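Local atomic coordinates of tannase (Fusobacterium nucleatum subsp. nucleatum ATCC 25586, PDB entry 6YQ4), a protein that acts as a tannase, probably an alpha/beta-hydrolase-type esterase that breaks down gallotannins and so detoxifies them for the bacterium. Residues N163-G168 against A205-T210; N211-D216 against M420-Y425. All coordinates share one frame; numbering follows the deposited sequence.

Contact 1: N163-G168 against A205-T210; sequences NGTSAG and AYCPIT
Tyr206 lies against Gly164 and Thr165, with the amide of Asn163 at the far part of its ring, and its side chain can be followed atom by atom. CB sits 3.8 Å from Gly164 O and at a similar distance from Thr165 OG1. CG stands anti to the carbonyl carbon (chi1 -64°); further out, Gly164 O lies in the ring plane at the edge, 3.5 Å from CD1. CE1 comes next, 3.4 Å from Asn163 OD1, which is also near the ring plane, although the Asn163 amide is turned 75° against the ring. The OH at the tip is hydrogen-bonded to Asp481, while Asn163 OD1 and ND2 bond to Ser204 and Asp479. A single beta bridge pairs Thr165 with Tyr206: Tyr206 N donates to Gly164 O, and Ser166 N to Tyr206 O at 2.8 Å, both bonds almost straight. Here strand 160-163 gives way to helix 167-177 through Gly164-Thr165-Ser166-Ala167-Gly168, a GxSxG sequence consistent with the nucleophile elbow of alpha/beta hydrolases; Ser166 has the strained positive phi (71°) of that turn. Its OG, hydrogen-bonded to His476, also touches Ile209 CG1 at 3.4 Å. Ser166 O accepts from Ile209 N and receives a CA-H...O contact from Pro208 CA. Cys207 SG packs 3.8 Å from Thr165 CG2.

Contact 2: N211-D216 against M420-Y425; sequences NLENAD and MMNPMY
Asn211 and Asn422 both carry CG anti to the backbone N (chi1 -171° in Asn422), and their amides cross with planes 43° apart. Glu213 is folded instead, its CG between backbone N and carbonyl carbon (chi1 66°) and its chain bent again at the next bond. Two polar atoms then gather the donors. Glu213 OE2 meets Tyr425 OH tip to tip at 2.6 Å; the hydroxyl donates to the anti lone pair, and OE2 lies in plane at the ring edge, with the carboxylate nearly coplanar with the ring. Asn422 ND2 reaches the same oxygen at 3.0 Å from above the carboxylate plane. It also bonds to Asn211 OD1, longer at 3.3 Å and again from above the acceptor's plane. Asn214 ND2 approaches OD1 from the opposite face at 2.8 Å, tying it back to its own segment three residues on. The other end of the Asn422 amide is held too: OD1 accepts from Met424 N, an Asx turn leading into the 3-10 segment 423-425. Met424 CG packs 3.6 Å from Asn211 ND2, which bonds to Tyr275. The amide of Asn422 is thus fixed at both ends, and two donors on one carboxylate oxygen would be expected to stabilise Glu213 in its charged form.

From the N terminus, the chain leaves strand 160-163, runs out along helix 167-177 and helix 185-191, and returns on strand 202-206, where contact 1 closes this excursion at the C-terminal ends of two neighbouring strands of the central sheet. Contact 2 opens directly afterwards at Asn211 and closes only after some 200 residues, which include helices 259-279 and 298-316, when the chain comes back past helix 415-420 and before strand 435-439. The two closures follow in series, neither nested nor crossed. Their centres are about 13 Å apart, yet they meet where Thr210 CG2 packs 3.4 Å from Pro423 CD. Together they tie the end of strand 202-206 to the putative nucleophile turn and the start of helix 212-223 to segment 420-425.

Contact 1: N163-G168 against A205-T210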
ATOM      1  N   ASN A 163       0.376  -7.522  -5.028  1.00 23.63           N
ATOM      2  CA  ASN A 163       1.388  -6.466  -5.067  1.00 19.00           C
ATOM      3  C   ASN A 163       0.729  -5.090  -5.249  1.00 22.39           C
ATOM      4  O   ASN A 163      -0.316  -4.953  -5.888  1.00 24.55           O
ATOM      5  CB  ASN A 163       2.408  -6.710  -6.193  1.00 18.90           C
ATOM      6  CG  ASN A 163       3.685  -5.889  -6.021  1.00 30.51           C
ATOM      7  OD1 ASN A 163       4.205  -5.746  -4.909  1.00 26.36           O
ATOM      8  ND2 ASN A 163       4.196  -5.341  -7.128  1.00 26.85           N
ATOM      9  N   GLY A 164       1.348  -4.074  -4.658  1.00 17.41           N
ATOM     10  CA  GLY A 164       0.901  -2.700  -4.791  1.00 22.14           C
ATOM     11  C   GLY A 164       1.937  -1.753  -4.229  1.00 23.88           C
ATOM     12  O   GLY A 164       2.881  -2.153  -3.548  1.00 20.56           O
ATOM     13  N   THR A 165       1.750  -0.480  -4.538  1.00 33.96           N
ATOM     14  CA  THR A 165       2.645   0.591  -4.122  1.00 26.08           C
ATOM     15  C   THR A 165       1.799   1.696  -3.528  1.00 24.57           C
ATOM     16  O   THR A 165       0.798   2.102  -4.131  1.00 18.64           O
ATOM     17  CB  THR A 165       3.456   1.149  -5.304  1.00 31.58           C
ATOM     18  OG1 THR A 165       4.332   0.137  -5.829  1.00 25.03           O
ATOM     19  CG2 THR A 165       4.268   2.362  -4.871  1.00 28.21           C
ATOM     20  N   SER A 166       2.180   2.146  -2.335  1.00 29.21           N
ATOM     21  CA  SER A 166       1.628   3.350  -1.723  1.00 30.54           C
ATOM     22  C   SER A 166       0.209   3.068  -1.293  1.00 26.47           C
ATOM     23  O   SER A 166      -0.023   2.155  -0.495  1.00 31.76           O
ATOM     24  CB  SER A 166       1.697   4.550  -2.687  1.00 28.09           C
ATOM     25  OG  SER A 166       1.665   5.790  -2.001  1.00 27.54           O
ATOM     26  N   ALA A 167      -0.742   3.847  -1.816  1.00 20.06           N
ATOM     27  CA  ALA A 167      -2.153   3.538  -1.626  1.00 23.27           C
ATOM     28  C   ALA A 167      -2.444   2.107  -2.059  1.00 30.67           C
ATOM     29  O   ALA A 167      -3.192   1.383  -1.389  1.00 23.95           O
ATOM     30  CB  ALA A 167      -3.030   4.527  -2.416  1.00 24.30           C
ATOM     31  N   GLY A 168      -1.830   1.673  -3.167  1.00 26.00           N
ATOM     32  CA  GLY A 168      -2.005   0.309  -3.629  1.00 28.67           C
ATOM     33  C   GLY A 168      -1.295  -0.730  -2.788  1.00 23.25           C
ATOM     34  O   GLY A 168      -1.681  -1.904  -2.819  1.00 26.14           O
ATOM     35  N   ALA A 205       3.855  -5.273  -0.348  1.00 24.17           N
ATOM     36  CA  ALA A 205       3.370  -3.908  -0.147  1.00 23.81           C
ATOM     37  C   ALA A 205       4.560  -2.966  -0.062  1.00 26.11           C
ATOM     38  O   ALA A 205       5.325  -3.015   0.908  1.00 31.26           O
ATOM     39  CB  ALA A 205       2.517  -3.774   1.114  1.00 16.64           C
ATOM     40  N   TYR A 206       4.705  -2.108  -1.070  1.00 28.95           N
ATOM     41  CA  TYR A 206       5.685  -1.031  -1.061  1.00 29.77           C
ATOM     42  C   TYR A 206       5.041   0.204  -0.468  1.00 25.20           C
ATOM     43  O   TYR A 206       3.939   0.580  -0.868  1.00 31.49           O
ATOM     44  CB  TYR A 206       6.182  -0.712  -2.470  1.00 22.91           C
ATOM     45  CG  TYR A 206       6.930  -1.846  -3.121  1.00 22.97           C
ATOM     46  CD1 TYR A 206       6.256  -2.819  -3.843  1.00 19.22           C
ATOM     47  CD2 TYR A 206       8.319  -1.950  -2.997  1.00 23.31           C
ATOM     48  CE1 TYR A 206       6.942  -3.860  -4.433  1.00 28.57           C
ATOM     49  CE2 TYR A 206       9.022  -2.983  -3.585  1.00 19.01           C
ATOM     50  CZ  TYR A 206       8.327  -3.928  -4.295  1.00 28.36           C
ATOM     51  OH  TYR A 206       9.009  -4.932  -4.889  1.00 25.18           O
ATOM     52  N   CYS A 207       5.734   0.820   0.484  1.00 24.24           N
ATOM     53  CA  CYS A 207       5.404   2.067   1.162  1.00 17.66           C
ATOM     54  C   CYS A 207       3.909   2.213   1.414  1.00 24.97           C
ATOM     55  O   CYS A 207       3.328   3.229   1.024  1.00 26.88           O
ATOM     56  CB  CYS A 207       5.945   3.248   0.360  1.00 21.28           C
ATOM     57  SG  CYS A 207       5.546   3.291  -1.431  1.00 29.86           S
ATOM     58  N   PRO A 208       3.248   1.240   2.047  1.00 24.93           N
ATOM     59  CA  PRO A 208       1.787   1.319   2.177  1.00 16.40           C
ATOM     60  C   PRO A 208       1.371   2.581   2.916  1.00 22.25           C
ATOM     61  O   PRO A 208       1.925   2.917   3.960  1.00 24.33           O
ATOM     62  CB  PRO A 208       1.418   0.064   2.985  1.00 20.44           C
ATOM     63  CG  PRO A 208       2.686  -0.357   3.682  1.00 21.07           C
ATOM     64  CD  PRO A 208       3.820   0.093   2.784  1.00 24.35           C
ATOM     65  N   ILE A 209       0.380   3.277   2.371  1.00 18.83           N
ATOM     66  CA  ILE A 209      -0.219   4.415   3.059  1.00 20.91           C
ATOM     67  C   ILE A 209      -1.465   3.907   3.770  1.00 25.53           C
ATOM     68  O   ILE A 209      -2.576   4.061   3.243  1.00 30.86           O
ATOM     69  CB  ILE A 209      -0.555   5.572   2.079  1.00 23.07           C
ATOM     70  CG1 ILE A 209       0.655   5.971   1.225  1.00 21.44           C
ATOM     71  CG2 ILE A 209      -1.121   6.805   2.786  1.00 25.09           C
ATOM     72  CD1 ILE A 209       1.857   6.390   1.997  1.00 20.16           C
ATOM     73  N   THR A 210      -1.294   3.274   4.947  1.00 21.00           N
ATOM     74  CA  THR A 210      -2.383   2.726   5.780  1.00 21.72           C
ATOM     75  C   THR A 210      -2.452   3.366   7.155  1.00 22.79           C
ATOM     76  O   THR A 210      -1.732   4.325   7.464  1.00 21.23           O
ATOM     77  CB  THR A 210      -2.272   1.225   6.081  1.00 22.19           C
ATOM     78  OG1 THR A 210      -0.897   0.820   6.262  1.00 24.67           O
ATOM     79  CG2 THR A 210      -3.030   0.386   5.127  1.00 23.39           C
TER

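Contact 2: N211-D216 against M420-Y425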
ATOM      1  N   ASN A 211      -3.281   2.743   8.010  1.00 17.82           N
ATOM      2  CA  ASN A 211      -3.518   3.219   9.370  1.00 20.49           C
ATOM      3  C   ASN A 211      -3.846   4.713   9.374  1.00 20.07           C
ATOM      4  O   ASN A 211      -3.342   5.472  10.214  1.00 18.44           O
ATOM      5  CB  ASN A 211      -2.310   2.928  10.235  1.00 18.27           C
ATOM      6  CG  ASN A 211      -2.656   2.702  11.681  1.00 21.73           C
ATOM      7  OD1 ASN A 211      -3.760   3.016  12.119  1.00 18.97           O
ATOM      8  ND2 ASN A 211      -1.703   2.109  12.438  1.00 23.76           N
ATOM      9  N   LEU A 212      -4.709   5.131   8.427  1.00 24.02           N
ATOM     10  CA  LEU A 212      -4.837   6.556   8.092  1.00 18.62           C
ATOM     11  C   LEU A 212      -5.201   7.403   9.307  1.00 20.80           C
ATOM     12  O   LEU A 212      -4.592   8.450   9.550  1.00 28.94           O
ATOM     13  CB  LEU A 212      -5.867   6.749   6.980  1.00 22.33           C
ATOM     14  CG  LEU A 212      -5.326   6.160   5.689  1.00 22.19           C
ATOM     15  CD1 LEU A 212      -6.342   6.262   4.585  1.00 26.27           C
ATOM     16  CD2 LEU A 212      -4.031   6.850   5.345  1.00 17.71           C
ATOM     17  N   GLU A 213      -6.176   6.959  10.096  1.00 28.44           N
ATOM     18  CA  GLU A 213      -6.575   7.733  11.265  1.00 23.25           C
ATOM     19  C   GLU A 213      -5.477   7.833  12.330  1.00 29.06           C
ATOM     20  O   GLU A 213      -5.566   8.718  13.190  1.00 21.52           O
ATOM     21  CB  GLU A 213      -7.859   7.133  11.873  1.00 26.36           C
ATOM     22  CG  GLU A 213      -7.723   5.736  12.481  1.00 21.26           C
ATOM     23  CD  GLU A 213      -7.934   4.642  11.457  1.00 33.82           C
ATOM     24  OE1 GLU A 213      -7.682   4.933  10.264  1.00 22.19           O
ATOM     25  OE2 GLU A 213      -8.320   3.495  11.832  1.00 29.22           O
ATOM     26  N   ASN A 214      -4.440   6.974  12.309  1.00 23.96           N
ATOM     27  CA  ASN A 214      -3.317   7.154  13.236  1.00 28.09           C
ATOM     28  C   ASN A 214      -2.058   7.699  12.572  1.00 29.03           C
ATOM     29  O   ASN A 214      -1.053   7.910  13.264  1.00 32.00           O
ATOM     30  CB  ASN A 214      -2.972   5.849  13.968  1.00 20.13           C
ATOM     31  CG  ASN A 214      -4.113   5.351  14.835  1.00 27.36           C
ATOM     32  OD1 ASN A 214      -4.477   5.993  15.819  1.00 30.47           O
ATOM     33  ND2 ASN A 214      -4.697   4.206  14.465  1.00 20.61           N
ATOM     34  N   ALA A 215      -2.071   7.943  11.266  1.00 27.13           N
ATOM     35  CA  ALA A 215      -0.843   8.385  10.612  1.00 22.64           C
ATOM     36  C   ALA A 215      -0.488   9.855  10.869  1.00 24.64           C
ATOM     37  O   ALA A 215       0.665  10.240  10.625  1.00 22.90           O
ATOM     38  CB  ALA A 215      -0.938   8.116   9.117  1.00 18.31           C
ATOM     39  N   ASP A 216      -1.422  10.678  11.374  1.00 20.29           N
ATOM     40  CA  ASP A 216      -1.101  12.070  11.711  1.00 22.72           C
ATOM     41  C   ASP A 216      -0.235  12.187  12.967  1.00 27.90           C
ATOM     42  O   ASP A 216       0.741  12.948  12.988  1.00 28.24           O
ATOM     43  CB  ASP A 216      -2.383  12.875  11.900  1.00 27.65           C
ATOM     44  CG  ASP A 216      -3.034  13.243  10.586  1.00 40.66           C
ATOM     45  OD1 ASP A 216      -2.295  13.599   9.630  1.00 37.21           O
ATOM     46  OD2 ASP A 216      -4.281  13.167  10.514  1.00 41.57           O
ATOM     47  N   MET A 420     -12.939  -0.582   7.766  1.00 32.12           N
ATOM     48  CA  MET A 420     -12.752  -1.433   6.593  1.00 29.21           C
ATOM     49  C   MET A 420     -11.546  -1.056   5.748  1.00 28.64           C
ATOM     50  O   MET A 420     -11.167  -1.850   4.871  1.00 20.75           O
ATOM     51  CB  MET A 420     -13.989  -1.404   5.709  1.00 29.62           C
ATOM     52  CG  MET A 420     -15.088  -2.348   6.168  1.00 40.33           C
ATOM     53  SD  MET A 420     -16.486  -2.289   5.022  1.00 43.54           S
ATOM     54  CE  MET A 420     -17.422  -1.016   5.822  1.00 35.90           C
ATOM     55  N   MET A 421     -10.957   0.128   5.954  1.00 21.73           N
ATOM     56  CA  MET A 421      -9.780   0.527   5.193  1.00 25.24           C
ATOM     57  C   MET A 421      -8.490   0.264   5.944  1.00 27.71           C
ATOM     58  O   MET A 421      -7.419   0.531   5.390  1.00 22.56           O
ATOM     59  CB  MET A 421      -9.831   2.020   4.807  1.00 27.90           C
ATOM     60  CG  MET A 421     -10.992   2.423   3.922  1.00 26.88           C
ATOM     61  SD  MET A 421     -11.046   1.439   2.419  1.00 32.17           S
ATOM     62  CE  MET A 421      -9.348   1.580   1.768  1.00 20.47           C
ATOM     63  N   ASN A 422      -8.565  -0.235   7.181  1.00 27.92           N
ATOM     64  CA  ASN A 422      -7.384  -0.333   8.041  1.00 24.76           C
ATOM     65  C   ASN A 422      -7.025  -1.772   8.398  1.00 24.17           C
ATOM     66  O   ASN A 422      -7.723  -2.398   9.216  1.00 27.06           O
ATOM     67  CB  ASN A 422      -7.587   0.475   9.317  1.00 22.89           C
ATOM     68  CG  ASN A 422      -6.308   0.575  10.135  1.00 27.68           C
ATOM     69  OD1 ASN A 422      -5.265   0.051   9.735  1.00 26.77           O
ATOM     70  ND2 ASN A 422      -6.376   1.259  11.266  1.00 28.89           N
ATOM     71  N   PRO A 423      -5.951  -2.330   7.839  1.00 28.86           N
ATOM     72  CA  PRO A 423      -5.579  -3.716   8.168  1.00 24.31           C
ATOM     73  C   PRO A 423      -5.384  -3.966   9.658  1.00 21.21           C
ATOM     74  O   PRO A 423      -5.548  -5.113  10.097  1.00 26.92           O
ATOM     75  CB  PRO A 423      -4.258  -3.923   7.412  1.00 27.88           C
ATOM     76  CG  PRO A 423      -4.165  -2.918   6.455  1.00 17.30           C
ATOM     77  CD  PRO A 423      -5.012  -1.730   6.888  1.00 34.22           C
ATOM     78  N   MET A 424      -5.072  -2.931  10.445  1.00 20.33           N
ATOM     79  CA  MET A 424      -4.839  -3.120  11.881  1.00 32.13           C
ATOM     80  C   MET A 424      -6.014  -3.799  12.581  1.00 34.66           C
ATOM     81  O   MET A 424      -5.809  -4.644  13.458  1.00 34.52           O
ATOM     82  CB  MET A 424      -4.536  -1.787  12.550  1.00 19.84           C
ATOM     83  CG  MET A 424      -3.249  -1.155  12.067  1.00 28.79           C
ATOM     84  SD  MET A 424      -1.809  -2.210  12.319  1.00 32.90           S
ATOM     85  CE  MET A 424      -1.715  -2.107  14.091  1.00 33.91           C
ATOM     86  N   TYR A 425      -7.248  -3.450  12.225  1.00 30.96           N
ATOM     87  CA  TYR A 425      -8.377  -4.048  12.933  1.00 30.81           C
ATOM     88  C   TYR A 425      -8.669  -5.475  12.491  1.00 25.71           C
ATOM     89  O   TYR A 425      -9.607  -6.083  13.011  1.00 27.83           O
ATOM     90  CB  TYR A 425      -9.645  -3.203  12.761  1.00 34.66           C
ATOM     91  CG  TYR A 425      -9.474  -1.756  13.112  1.00 33.59           C
ATOM     92  CD1 TYR A 425      -9.335  -1.352  14.433  1.00 35.65           C
ATOM     93  CD2 TYR A 425      -9.438  -0.785  12.118  1.00 35.24           C
ATOM     94  CE1 TYR A 425      -9.175  -0.009  14.761  1.00 40.04           C
ATOM     95  CE2 TYR A 425      -9.267   0.550  12.426  1.00 34.15           C
ATOM     96  CZ  TYR A 425      -9.136   0.932  13.748  1.00 37.78           C
ATOM     97  OH  TYR A 425      -8.971   2.260  14.046  1.00 36.17           O
TER